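Dehydratase, IlvD/Edd family (Caulobacter crescentus, PDB 5OYN) catalyses the dehydration of D-xylonate to 2-dehydro-3-deoxy-D-arabinonate in D-xylose degradation, and acts about as efficiently on D-gluconate, using a [2Fe-2S] cluster and magnesium. Local coordinates at residues A[142-150]-A[292-300]; A[267-278]-A[350-358]. All coordinates share one frame; numbering follows the deposited sequence.

In the fold
Contacts 1 and 2 form consecutive layers of one helical region, their centres 15 Å apart, within the N-terminal part of the dehydratase. Along the chain their segments alternate: 142-150, 267-278, 292-300, then 350-358. Helix 270-282 of contact 2 is followed in the chain by helix 289-299 of contact 1, and the two layers meet where F273 packs on I293, M296 and A297, and where L268 reaches T149. Contact 1 is the inner, fully buried layer, with H292 beside the magnesium site. Contact 2 lies away from the cluster and metal sites and carries the loop 350-358 over the outer side of helix 270-282.

Contact 1 (A[142-150]-A[292-300]); sequences PAGIMAATT and HIVAMARHA
M146, which packs against A295, M296 and H299 of the facing helix, has a backbone oxygen gripped by two donors of its own helix. T150 N reaches M146 O at 3.2 Å, and T149 OG1 adds a second bond of 3.3 Å, tilted from the carbonyl plane. With OG1 between the backbone N and the carbonyl carbon (chi1 80°), T149 can make this bond while also lying against the last turn of helix 289-299, near H299 O. T150 OG1, hydrogen-bonded to Y116 OH, approaches H299 CD2 obliquely. A weak bond from ND1 to A295 O, which lies in the ring plane, holds the H299 ring, and the M146 methyl carbon CE comes within 3.8 Å of H299 CE1. Helix 141-151 connects the neighbouring parallel strands 130-135 and 155-159, a beta-alpha-beta crossover, and helix 289-299 runs alongside it almost exactly parallel, the axes 9.1 Å apart and 8° from alignment. At the middle of this interface the two methionines cross at about a right angle, M146 CG being 3.9 Å from M296 CG. A bend at chi3 (61°) turns the M296 methyl group onto the CG2 and CD1 branches of I145, while M296 SD rests on P142. Toward the N-terminal ends, P142 CG sits over one face of the H292 imidazole in a CH-pi contact, 3.8 Å from the ring centroid. Both ring nitrogens are engaged, ND1 with R112 and NE2 with the carboxylated lysine at position 139, so that the orientation of the imidazole is fixed. Since the modified lysine belongs to the magnesium site, H292 stands as a second-shell residue of that site, its side chain about 7 Å from the magnesium ion.

Contact 2 (A[267-278]-A[350-358]); sequences ILTKQAFENAIA and RLHGDVLTV
I267 lays its CD1 methyl along the backbone of L356 and T357, 3.6 Å from L356 O, and the same CD1 also touches L356 CG. Two residues on, T269 is the N-cap of helix 270-282: its OG1 accepts from A272 N at 3.3 Å, tying down the first turn against which V355 packs. Q271 then covers H352. A bend at chi2 lays the terminal amide over the imidazole, the two planes only 11° apart, with NE2 3.8 Å above the centre of the ring; nearer the backbone, Q271 CB touches both H352 CD2 and V355 CG1. One turn further, E274 OE1 takes a hydrogen bond of 2.7 Å from H352 NE2. The nitrogen meets this carboxylate oxygen from above the carboxylate plane, so the bond is not ideally directed, but together with the Q271 amide it holds the imidazole against the helix. The short bond to a carboxylate would probably favour a protonated imidazole. N275 supplies the buried polar link. With CG anti to its own carbonyl carbon (chi1 -77°), it offers OD1 to H352 N at 2.9 Å, in the carbonyl plane and on a lone pair, while ND2 donates to H352 O at 3.1 Å and an almost straight 169°. L351 CD2 and V355 CG2 pack on either end of this amide. A278 closes the row with its methyl group near R350 O. N275 thus answers the backbone N-H and C=O of a single residue, as the facing residue does in a hydrogen-bonded antiparallel pair, and pins to the helix the first residue of a type I beta turn, H352 to V355.

Contact 1 (A[142-150]-A[292-300])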
ATOM      1  N   PRO A 142      25.871  -1.265   8.895  1.00 57.36           N
ATOM      2  CA  PRO A 142      27.123  -1.873   8.401  1.00 53.69           C
ATOM      3  C   PRO A 142      26.896  -2.914   7.319  1.00 54.13           C
ATOM      4  O   PRO A 142      27.571  -2.884   6.283  1.00 52.68           O
ATOM      5  CB  PRO A 142      27.740  -2.484   9.671  1.00 56.98           C
ATOM      6  CG  PRO A 142      26.614  -2.661  10.611  1.00 55.03           C
ATOM      7  CD  PRO A 142      25.705  -1.506  10.343  1.00 60.41           C
ATOM      8  N   ALA A 143      25.945  -3.828   7.521  1.00 56.38           N
ATOM      9  CA  ALA A 143      25.633  -4.814   6.492  1.00 55.90           C
ATOM     10  C   ALA A 143      25.385  -4.153   5.141  1.00 53.42           C
ATOM     11  O   ALA A 143      25.854  -4.643   4.108  1.00 52.10           O
ATOM     12  CB  ALA A 143      24.424  -5.646   6.913  1.00 49.94           C
ATOM     13  N   GLY A 144      24.666  -3.030   5.127  1.00 51.34           N
ATOM     14  CA  GLY A 144      24.412  -2.356   3.863  1.00 52.22           C
ATOM     15  C   GLY A 144      25.670  -1.736   3.279  1.00 56.83           C
ATOM     16  O   GLY A 144      26.025  -1.985   2.122  1.00 54.06           O
ATOM     17  N   ILE A 145      26.375  -0.937   4.080  1.00 58.46           N
ATOM     18  CA  ILE A 145      27.574  -0.262   3.589  1.00 57.18           C
ATOM     19  C   ILE A 145      28.639  -1.270   3.173  1.00 53.41           C
ATOM     20  O   ILE A 145      29.246  -1.144   2.100  1.00 53.74           O
ATOM     21  CB  ILE A 145      28.094   0.724   4.644  1.00 54.55           C
ATOM     22  CG1 ILE A 145      27.004   1.767   4.911  1.00 47.42           C
ATOM     23  CG2 ILE A 145      29.394   1.343   4.173  1.00 45.58           C
ATOM     24  CD1 ILE A 145      27.364   2.773   5.942  1.00 44.22           C
ATOM     25  N   MET A 146      28.867  -2.298   3.991  1.00 48.65           N
ATOM     26  CA  MET A 146      29.802  -3.354   3.608  1.00 50.68           C
ATOM     27  C   MET A 146      29.500  -3.892   2.211  1.00 56.13           C
ATOM     28  O   MET A 146      30.388  -3.981   1.356  1.00 59.40           O
ATOM     29  CB  MET A 146      29.764  -4.482   4.636  1.00 48.98           C
ATOM     30  CG  MET A 146      30.497  -4.144   5.913  1.00 49.54           C
ATOM     31  SD  MET A 146      30.060  -5.219   7.293  1.00 61.51           S
ATOM     32  CE  MET A 146      30.099  -6.843   6.534  1.00 54.48           C
ATOM     33  N   ALA A 147      28.237  -4.224   1.949  1.00 58.61           N
ATOM     34  CA  ALA A 147      27.877  -4.820   0.668  1.00 53.39           C
ATOM     35  C   ALA A 147      28.035  -3.827  -0.472  1.00 54.11           C
ATOM     36  O   ALA A 147      28.519  -4.184  -1.553  1.00 52.94           O
ATOM     37  CB  ALA A 147      26.445  -5.349   0.724  1.00 53.33           C
ATOM     38  N   ALA A 148      27.619  -2.579  -0.263  1.00 55.97           N
ATOM     39  CA  ALA A 148      27.737  -1.606  -1.340  1.00 54.29           C
ATOM     40  C   ALA A 148      29.195  -1.357  -1.718  1.00 59.00           C
ATOM     41  O   ALA A 148      29.484  -1.107  -2.893  1.00 60.37           O
ATOM     42  CB  ALA A 148      27.051  -0.293  -0.957  1.00 49.12           C
ATOM     43  N   THR A 149      30.133  -1.420  -0.757  1.00 56.12           N
ATOM     44  CA  THR A 149      31.505  -1.098  -1.134  1.00 60.74           C
ATOM     45  C   THR A 149      32.172  -2.263  -1.857  1.00 61.98           C
ATOM     46  O   THR A 149      32.891  -2.044  -2.838  1.00 64.97           O
ATOM     47  CB  THR A 149      32.346  -0.666   0.074  1.00 62.68           C
ATOM     48  OG1 THR A 149      32.783  -1.815   0.797  1.00 70.96           O
ATOM     49  CG2 THR A 149      31.574   0.224   0.993  1.00 58.30           C
ATOM     50  N   THR A 150      31.945  -3.500  -1.397  1.00 54.61           N
ATOM     51  CA  THR A 150      32.455  -4.666  -2.116  1.00 52.54           C
ATOM     52  C   THR A 150      32.100  -4.589  -3.590  1.00 59.73           C
ATOM     53  O   THR A 150      32.941  -4.831  -4.462  1.00 64.37           O
ATOM     54  CB  THR A 150      31.900  -5.957  -1.515  1.00 54.09           C
ATOM     55  OG1 THR A 150      32.408  -6.140  -0.187  1.00 64.15           O
ATOM     56  CG2 THR A 150      32.301  -7.147  -2.360  1.00 54.40           C
ATOM     57  N   HIS A 292      31.957  -2.818  13.988  1.00 55.99           N
ATOM     58  CA  HIS A 292      31.319  -2.429  12.733  1.00 55.52           C
ATOM     59  C   HIS A 292      32.170  -1.460  11.940  1.00 54.27           C
ATOM     60  O   HIS A 292      32.236  -1.560  10.712  1.00 57.22           O
ATOM     61  CB  HIS A 292      29.952  -1.794  12.985  1.00 56.31           C
ATOM     62  CG  HIS A 292      28.951  -2.738  13.556  1.00 53.76           C
ATOM     63  ND1 HIS A 292      28.818  -4.035  13.106  1.00 53.41           N
ATOM     64  CD2 HIS A 292      28.038  -2.582  14.541  1.00 56.47           C
ATOM     65  CE1 HIS A 292      27.862  -4.637  13.793  1.00 59.57           C
ATOM     66  NE2 HIS A 292      27.374  -3.778  14.671  1.00 60.43           N
ATOM     67  N   ILE A 293      32.790  -0.487  12.606  1.00 53.98           N
ATOM     68  CA  ILE A 293      33.616   0.453  11.857  1.00 56.88           C
ATOM     69  C   ILE A 293      34.819  -0.263  11.252  1.00 57.86           C
ATOM     70  O   ILE A 293      35.217   0.020  10.117  1.00 59.63           O
ATOM     71  CB  ILE A 293      34.028   1.639  12.742  1.00 52.94           C
ATOM     72  CG1 ILE A 293      32.812   2.538  12.983  1.00 49.27           C
ATOM     73  CG2 ILE A 293      35.131   2.426  12.078  1.00 54.94           C
ATOM     74  CD1 ILE A 293      33.067   3.689  13.917  1.00 45.15           C
ATOM     75  N   VAL A 294      35.383  -1.238  11.972  1.00 55.49           N
ATOM     76  CA  VAL A 294      36.510  -1.988  11.426  1.00 59.90           C
ATOM     77  C   VAL A 294      36.056  -2.822  10.241  1.00 59.61           C
ATOM     78  O   VAL A 294      36.659  -2.768   9.160  1.00 64.02           O
ATOM     79  CB  VAL A 294      37.175  -2.858  12.513  1.00 62.91           C
ATOM     80  CG1 VAL A 294      38.062  -3.915  11.875  1.00 61.55           C
ATOM     81  CG2 VAL A 294      38.000  -2.002  13.462  1.00 51.36           C
ATOM     82  N   ALA A 295      34.978  -3.592  10.426  1.00 62.67           N
ATOM     83  CA  ALA A 295      34.393  -4.391   9.348  1.00 65.03           C
ATOM     84  C   ALA A 295      34.197  -3.576   8.071  1.00 59.46           C
ATOM     85  O   ALA A 295      34.550  -4.020   6.975  1.00 63.90           O
ATOM     86  CB  ALA A 295      33.057  -4.985   9.806  1.00 60.58           C
ATOM     87  N   MET A 296      33.632  -2.377   8.192  1.00 57.21           N
ATOM     88  CA  MET A 296      33.421  -1.562   7.002  1.00 64.13           C
ATOM     89  C   MET A 296      34.746  -1.090   6.414  1.00 66.66           C
ATOM     90  O   MET A 296      34.926  -1.104   5.188  1.00 64.81           O
ATOM     91  CB  MET A 296      32.517  -0.378   7.339  1.00 62.05           C
ATOM     92  CG  MET A 296      31.169  -0.806   7.891  1.00 61.42           C
ATOM     93  SD  MET A 296      30.347   0.507   8.807  1.00 70.27           S
ATOM     94  CE  MET A 296      30.224   1.666   7.480  1.00 52.45           C
ATOM     95  N   ALA A 297      35.684  -0.676   7.278  1.00 69.98           N
ATOM     96  CA  ALA A 297      37.021  -0.272   6.842  1.00 63.36           C
ATOM     97  C   ALA A 297      37.685  -1.374   6.033  1.00 62.09           C
ATOM     98  O   ALA A 297      38.071  -1.169   4.876  1.00 61.06           O
ATOM     99  CB  ALA A 297      37.874   0.094   8.054  1.00 61.53           C
ATOM    100  N   ARG A 298      37.798  -2.561   6.631  1.00 58.63           N
ATOM    101  CA  ARG A 298      38.405  -3.691   5.942  1.00 62.00           C
ATOM    102  C   ARG A 298      37.781  -3.917   4.573  1.00 64.61           C
ATOM    103  O   ARG A 298      38.492  -4.023   3.569  1.00 70.86           O
ATOM    104  CB  ARG A 298      38.293  -4.942   6.805  1.00 63.46           C
ATOM    105  CG  ARG A 298      39.096  -4.852   8.078  1.00 62.28           C
ATOM    106  CD  ARG A 298      39.371  -6.232   8.642  1.00 70.26           C
ATOM    107  NE  ARG A 298      40.194  -7.028   7.736  1.00 71.86           N
ATOM    108  CZ  ARG A 298      40.397  -8.336   7.867  1.00 75.46           C
ATOM    109  NH1 ARG A 298      39.835  -9.007   8.870  1.00 72.41           N
ATOM    110  NH2 ARG A 298      41.163  -8.972   6.989  1.00 74.91           N
ATOM    111  N   HIS A 299      36.446  -3.951   4.501  1.00 66.72           N
ATOM    112  CA  HIS A 299      35.788  -4.213   3.221  1.00 63.26           C
ATOM    113  C   HIS A 299      36.029  -3.110   2.205  1.00 59.90           C
ATOM    114  O   HIS A 299      35.829  -3.338   1.007  1.00 68.62           O
ATOM    115  CB  HIS A 299      34.285  -4.418   3.414  1.00 57.25           C
ATOM    116  CG  HIS A 299      33.897  -5.847   3.614  1.00 56.03           C
ATOM    117  ND1 HIS A 299      33.593  -6.369   4.854  1.00 58.79           N
ATOM    118  CD2 HIS A 299      33.776  -6.870   2.733  1.00 60.27           C
ATOM    119  CE1 HIS A 299      33.298  -7.652   4.729  1.00 60.60           C
ATOM    120  NE2 HIS A 299      33.397  -7.981   3.452  1.00 61.52           N
ATOM    121  N   ALA A 300      36.443  -1.925   2.642  1.00 57.53           N
ATOM    122  CA  ALA A 300      36.906  -0.892   1.730  1.00 63.37           C
ATOM    123  C   ALA A 300      38.438  -0.821   1.664  1.00 72.78           C
ATOM    124  O   ALA A 300      38.994   0.197   1.227  1.00 72.13           O
ATOM    125  CB  ALA A 300      36.314   0.458   2.129  1.00 63.50           C
TER

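Contact 2 (A[267-278]-A[350-358])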
ATOM      1  N   ILE A 267      34.715   7.572  -1.200  1.00 67.19           N
ATOM      2  CA  ILE A 267      34.328   8.273   0.019  1.00 67.35           C
ATOM      3  C   ILE A 267      35.032   7.697   1.239  1.00 65.58           C
ATOM      4  O   ILE A 267      35.502   8.443   2.104  1.00 61.26           O
ATOM      5  CB  ILE A 267      32.798   8.217   0.181  1.00 66.73           C
ATOM      6  CG1 ILE A 267      32.109   8.731  -1.086  1.00 69.60           C
ATOM      7  CG2 ILE A 267      32.367   9.018   1.404  1.00 65.41           C
ATOM      8  CD1 ILE A 267      31.858  10.234  -1.078  1.00 73.29           C
ATOM      9  N   LEU A 268      35.123   6.370   1.302  1.00 67.14           N
ATOM     10  CA  LEU A 268      35.567   5.661   2.500  1.00 67.86           C
ATOM     11  C   LEU A 268      37.086   5.516   2.477  1.00 70.41           C
ATOM     12  O   LEU A 268      37.658   4.437   2.276  1.00 70.52           O
ATOM     13  CB  LEU A 268      34.861   4.316   2.603  1.00 71.17           C
ATOM     14  CG  LEU A 268      33.341   4.482   2.537  1.00 68.48           C
ATOM     15  CD1 LEU A 268      32.656   3.172   2.284  1.00 61.07           C
ATOM     16  CD2 LEU A 268      32.832   5.111   3.830  1.00 68.99           C
ATOM     17  N   THR A 269      37.731   6.661   2.668  1.00 67.16           N
ATOM     18  CA  THR A 269      39.152   6.731   2.938  1.00 59.81           C
ATOM     19  C   THR A 269      39.402   6.520   4.424  1.00 64.17           C
ATOM     20  O   THR A 269      38.484   6.564   5.250  1.00 69.49           O
ATOM     21  CB  THR A 269      39.714   8.084   2.521  1.00 61.62           C
ATOM     22  OG1 THR A 269      39.151   9.109   3.358  1.00 61.38           O
ATOM     23  CG2 THR A 269      39.392   8.376   1.081  1.00 52.33           C
ATOM     24  N   LYS A 270      40.670   6.305   4.772  1.00 66.85           N
ATOM     25  CA  LYS A 270      41.022   6.198   6.180  1.00 60.33           C
ATOM     26  C   LYS A 270      40.663   7.472   6.929  1.00 60.09           C
ATOM     27  O   LYS A 270      40.272   7.409   8.099  1.00 63.24           O
ATOM     28  CB  LYS A 270      42.509   5.878   6.324  1.00 59.13           C
ATOM     29  CG  LYS A 270      43.074   6.071   7.714  1.00 63.81           C
ATOM     30  CD  LYS A 270      43.097   4.771   8.507  1.00 68.60           C
ATOM     31  CE  LYS A 270      43.857   4.942   9.836  1.00 70.32           C
ATOM     32  NZ  LYS A 270      44.410   3.643  10.361  1.00 70.46           N
ATOM     33  N   GLN A 271      40.759   8.632   6.277  1.00 58.84           N
ATOM     34  CA  GLN A 271      40.428   9.874   6.968  1.00 62.90           C
ATOM     35  C   GLN A 271      38.959   9.903   7.351  1.00 66.63           C
ATOM     36  O   GLN A 271      38.599  10.373   8.441  1.00 61.39           O
ATOM     37  CB  GLN A 271      40.753  11.084   6.097  1.00 67.67           C
ATOM     38  CG  GLN A 271      42.087  11.061   5.395  1.00 73.29           C
ATOM     39  CD  GLN A 271      42.634  12.462   5.229  1.00 78.28           C
ATOM     40  OE1 GLN A 271      42.073  13.281   4.492  1.00 77.87           O
ATOM     41  NE2 GLN A 271      43.720  12.758   5.937  1.00 84.16           N
ATOM     42  N   ALA A 272      38.093   9.418   6.448  1.00 65.46           N
ATOM     43  CA  ALA A 272      36.663   9.376   6.725  1.00 59.31           C
ATOM     44  C   ALA A 272      36.370   8.485   7.916  1.00 55.82           C
ATOM     45  O   ALA A 272      35.581   8.851   8.792  1.00 57.31           O
ATOM     46  CB  ALA A 272      35.899   8.893   5.496  1.00 59.43           C
ATOM     47  N   PHE A 273      37.005   7.315   7.978  1.00 52.41           N
ATOM     48  CA  PHE A 273      36.809   6.455   9.139  1.00 55.61           C
ATOM     49  C   PHE A 273      37.308   7.116  10.418  1.00 58.37           C
ATOM     50  O   PHE A 273      36.726   6.908  11.486  1.00 61.81           O
ATOM     51  CB  PHE A 273      37.494   5.109   8.919  1.00 55.57           C
ATOM     52  CG  PHE A 273      36.763   4.199   7.955  1.00 63.48           C
ATOM     53  CD1 PHE A 273      35.701   3.411   8.387  1.00 61.69           C
ATOM     54  CD2 PHE A 273      37.143   4.124   6.619  1.00 63.83           C
ATOM     55  CE1 PHE A 273      35.031   2.572   7.502  1.00 64.14           C
ATOM     56  CE2 PHE A 273      36.478   3.282   5.724  1.00 64.28           C
ATOM     57  CZ  PHE A 273      35.419   2.514   6.165  1.00 66.55           C
ATOM     58  N   GLU A 274      38.369   7.921  10.341  1.00 61.44           N
ATOM     59  CA  GLU A 274      38.843   8.606  11.539  1.00 61.81           C
ATOM     60  C   GLU A 274      37.842   9.660  12.005  1.00 61.73           C
ATOM     61  O   GLU A 274      37.728   9.916  13.213  1.00 58.96           O
ATOM     62  CB  GLU A 274      40.217   9.245  11.288  1.00 62.74           C
ATOM     63  CG  GLU A 274      41.365   8.252  11.058  1.00 68.96           C
ATOM     64  CD  GLU A 274      42.745   8.927  10.936  1.00 76.07           C
ATOM     65  OE1 GLU A 274      42.871   9.854  10.107  1.00 74.84           O
ATOM     66  OE2 GLU A 274      43.697   8.534  11.668  1.00 69.36           O
ATOM     67  N   ASN A 275      37.113  10.278  11.069  1.00 60.71           N
ATOM     68  CA  ASN A 275      36.036  11.198  11.442  1.00 62.35           C
ATOM     69  C   ASN A 275      34.930  10.471  12.197  1.00 53.96           C
ATOM     70  O   ASN A 275      34.440  10.950  13.231  1.00 47.43           O
ATOM     71  CB  ASN A 275      35.477  11.876  10.193  1.00 58.76           C
ATOM     72  CG  ASN A 275      36.385  12.969   9.687  1.00 63.76           C
ATOM     73  OD1 ASN A 275      37.364  13.317  10.345  1.00 68.63           O
ATOM     74  ND2 ASN A 275      36.074  13.517   8.519  1.00 64.60           N
ATOM     75  N   ALA A 276      34.532   9.303  11.693  1.00 52.24           N
ATOM     76  CA  ALA A 276      33.507   8.517  12.366  1.00 55.41           C
ATOM     77  C   ALA A 276      33.946   8.156  13.777  1.00 53.07           C
ATOM     78  O   ALA A 276      33.203   8.373  14.745  1.00 52.69           O
ATOM     79  CB  ALA A 276      33.186   7.264  11.547  1.00 48.71           C
ATOM     80  N   ILE A 277      35.167   7.619  13.910  1.00 55.81           N
ATOM     81  CA  ILE A 277      35.726   7.275  15.221  1.00 51.57           C
ATOM     82  C   ILE A 277      35.618   8.459  16.168  1.00 48.91           C
ATOM     83  O   ILE A 277      35.229   8.311  17.333  1.00 48.14           O
ATOM     84  CB  ILE A 277      37.192   6.811  15.078  1.00 56.65           C
ATOM     85  CG1 ILE A 277      37.284   5.536  14.241  1.00 56.91           C
ATOM     86  CG2 ILE A 277      37.855   6.628  16.469  1.00 52.78           C
ATOM     87  CD1 ILE A 277      38.476   4.674  14.582  1.00 58.78           C
ATOM     88  N   ALA A 278      35.966   9.653  15.689  1.00 46.62           N
ATOM     89  CA  ALA A 278      35.900  10.815  16.562  1.00 48.25           C
ATOM     90  C   ALA A 278      34.469  11.077  16.984  1.00 52.52           C
ATOM     91  O   ALA A 278      34.193  11.317  18.168  1.00 54.22           O
ATOM     92  CB  ALA A 278      36.489  12.044  15.868  1.00 51.71           C
ATOM     93  N   ARG A 350      39.841  18.206  15.397  1.00 69.20           N
ATOM     94  CA  ARG A 350      39.760  16.750  15.470  1.00 67.13           C
ATOM     95  C   ARG A 350      39.055  16.111  14.266  1.00 65.36           C
ATOM     96  O   ARG A 350      38.816  14.900  14.282  1.00 60.40           O
ATOM     97  CB  ARG A 350      39.060  16.321  16.752  1.00 61.88           C
ATOM     98  CG  ARG A 350      39.438  17.142  17.952  1.00 69.84           C
ATOM     99  CD  ARG A 350      40.807  16.755  18.477  1.00 75.68           C
ATOM    100  NE  ARG A 350      41.042  15.310  18.520  1.00 71.31           N
ATOM    101  CZ  ARG A 350      41.239  14.625  19.648  1.00 73.98           C
ATOM    102  NH1 ARG A 350      41.203  15.252  20.825  1.00 63.60           N
ATOM    103  NH2 ARG A 350      41.464  13.311  19.604  1.00 68.56           N
ATOM    104  N   LEU A 351      38.734  16.875  13.223  1.00 60.39           N
ATOM    105  CA  LEU A 351      38.097  16.335  12.028  1.00 65.75           C
ATOM    106  C   LEU A 351      38.927  16.656  10.794  1.00 67.70           C
ATOM    107  O   LEU A 351      39.430  17.776  10.654  1.00 70.90           O
ATOM    108  CB  LEU A 351      36.690  16.921  11.816  1.00 62.88           C
ATOM    109  CG  LEU A 351      35.475  16.287  12.477  1.00 59.74           C
ATOM    110  CD1 LEU A 351      34.224  16.709  11.721  1.00 55.27           C
ATOM    111  CD2 LEU A 351      35.615  14.776  12.545  1.00 56.27           C
ATOM    112  N   HIS A 352      39.041  15.690   9.887  1.00 60.95           N
ATOM    113  CA  HIS A 352      39.517  15.977   8.536  1.00 61.71           C
ATOM    114  C   HIS A 352      38.369  16.616   7.762  1.00 66.53           C
ATOM    115  O   HIS A 352      37.514  15.923   7.200  1.00 65.44           O
ATOM    116  CB  HIS A 352      40.011  14.714   7.847  1.00 63.37           C
ATOM    117  CG  HIS A 352      41.014  13.948   8.641  1.00 66.88           C
ATOM    118  ND1 HIS A 352      42.235  14.478   9.006  1.00 74.27           N
ATOM    119  CD2 HIS A 352      40.986  12.689   9.132  1.00 71.26           C
ATOM    120  CE1 HIS A 352      42.912  13.577   9.695  1.00 74.60           C
ATOM    121  NE2 HIS A 352      42.178  12.481   9.784  1.00 74.80           N
ATOM    122  N   GLY A 353      38.347  17.946   7.731  1.00 63.33           N
ATOM    123  CA  GLY A 353      37.255  18.679   7.118  1.00 60.55           C
ATOM    124  C   GLY A 353      37.230  18.647   5.603  1.00 69.93           C
ATOM    125  O   GLY A 353      36.229  19.070   5.015  1.00 72.35           O
ATOM    126  N   ASP A 354      38.282  18.144   4.955  1.00 72.58           N
ATOM    127  CA  ASP A 354      38.393  18.237   3.504  1.00 72.67           C
ATOM    128  C   ASP A 354      38.049  16.942   2.788  1.00 64.19           C
ATOM    129  O   ASP A 354      38.374  16.800   1.607  1.00 72.95           O
ATOM    130  CB  ASP A 354      39.797  18.681   3.098  1.00 80.03           C
ATOM    131  CG  ASP A 354      39.891  20.176   2.887  1.00 90.09           C
ATOM    132  OD1 ASP A 354      38.826  20.837   2.834  1.00 90.12           O
ATOM    133  OD2 ASP A 354      41.030  20.686   2.778  1.00 97.64           O
ATOM    134  N   VAL A 355      37.396  16.010   3.455  1.00 66.58           N
ATOM    135  CA  VAL A 355      36.990  14.766   2.804  1.00 69.96           C
ATOM    136  C   VAL A 355      35.761  15.014   1.932  1.00 64.54           C
ATOM    137  O   VAL A 355      34.953  15.913   2.191  1.00 63.85           O
ATOM    138  CB  VAL A 355      36.722  13.677   3.862  1.00 68.26           C
ATOM    139  CG1 VAL A 355      38.040  13.114   4.382  1.00 72.07           C
ATOM    140  CG2 VAL A 355      35.908  14.236   5.008  1.00 64.69           C
ATOM    141  N   LEU A 356      35.614  14.215   0.883  1.00 59.38           N
ATOM    142  CA  LEU A 356      34.435  14.312   0.033  1.00 66.26           C
ATOM    143  C   LEU A 356      33.274  13.509   0.637  1.00 71.60           C
ATOM    144  O   LEU A 356      33.483  12.446   1.234  1.00 70.30           O
ATOM    145  CB  LEU A 356      34.773  13.823  -1.381  1.00 68.56           C
ATOM    146  CG  LEU A 356      33.613  13.488  -2.340  1.00 81.80           C
ATOM    147  CD1 LEU A 356      32.878  14.751  -2.865  1.00 66.19           C
ATOM    148  CD2 LEU A 356      34.081  12.595  -3.499  1.00 74.32           C
ATOM    149  N   THR A 357      32.049  14.043   0.509  1.00 64.02           N
ATOM    150  CA  THR A 357      30.828  13.423   1.027  1.00 61.78           C
ATOM    151  C   THR A 357      29.799  13.271  -0.091  1.00 62.56           C
ATOM    152  O   THR A 357      29.888  13.929  -1.132  1.00 67.33           O
ATOM    153  CB  THR A 357      30.217  14.249   2.186  1.00 59.90           C
ATOM    154  OG1 THR A 357      29.481  15.368   1.671  1.00 57.63           O
ATOM    155  CG2 THR A 357      31.308  14.760   3.130  1.00 67.77           C
ATOM    156  N   VAL A 358      28.796  12.412   0.123  1.00 61.32           N
ATOM    157  CA  VAL A 358      27.768  12.229  -0.903  1.00 56.48           C
ATOM    158  C   VAL A 358      26.974  13.497  -1.170  1.00 55.97           C
ATOM    159  O   VAL A 358      26.244  13.552  -2.154  1.00 54.28           O
ATOM    160  CB  VAL A 358      26.780  11.095  -0.561  1.00 53.15           C
ATOM    161  CG1 VAL A 358      27.471   9.743  -0.607  1.00 51.97           C
ATOM    162  CG2 VAL A 358      26.109  11.352   0.785  1.00 55.55           C
TER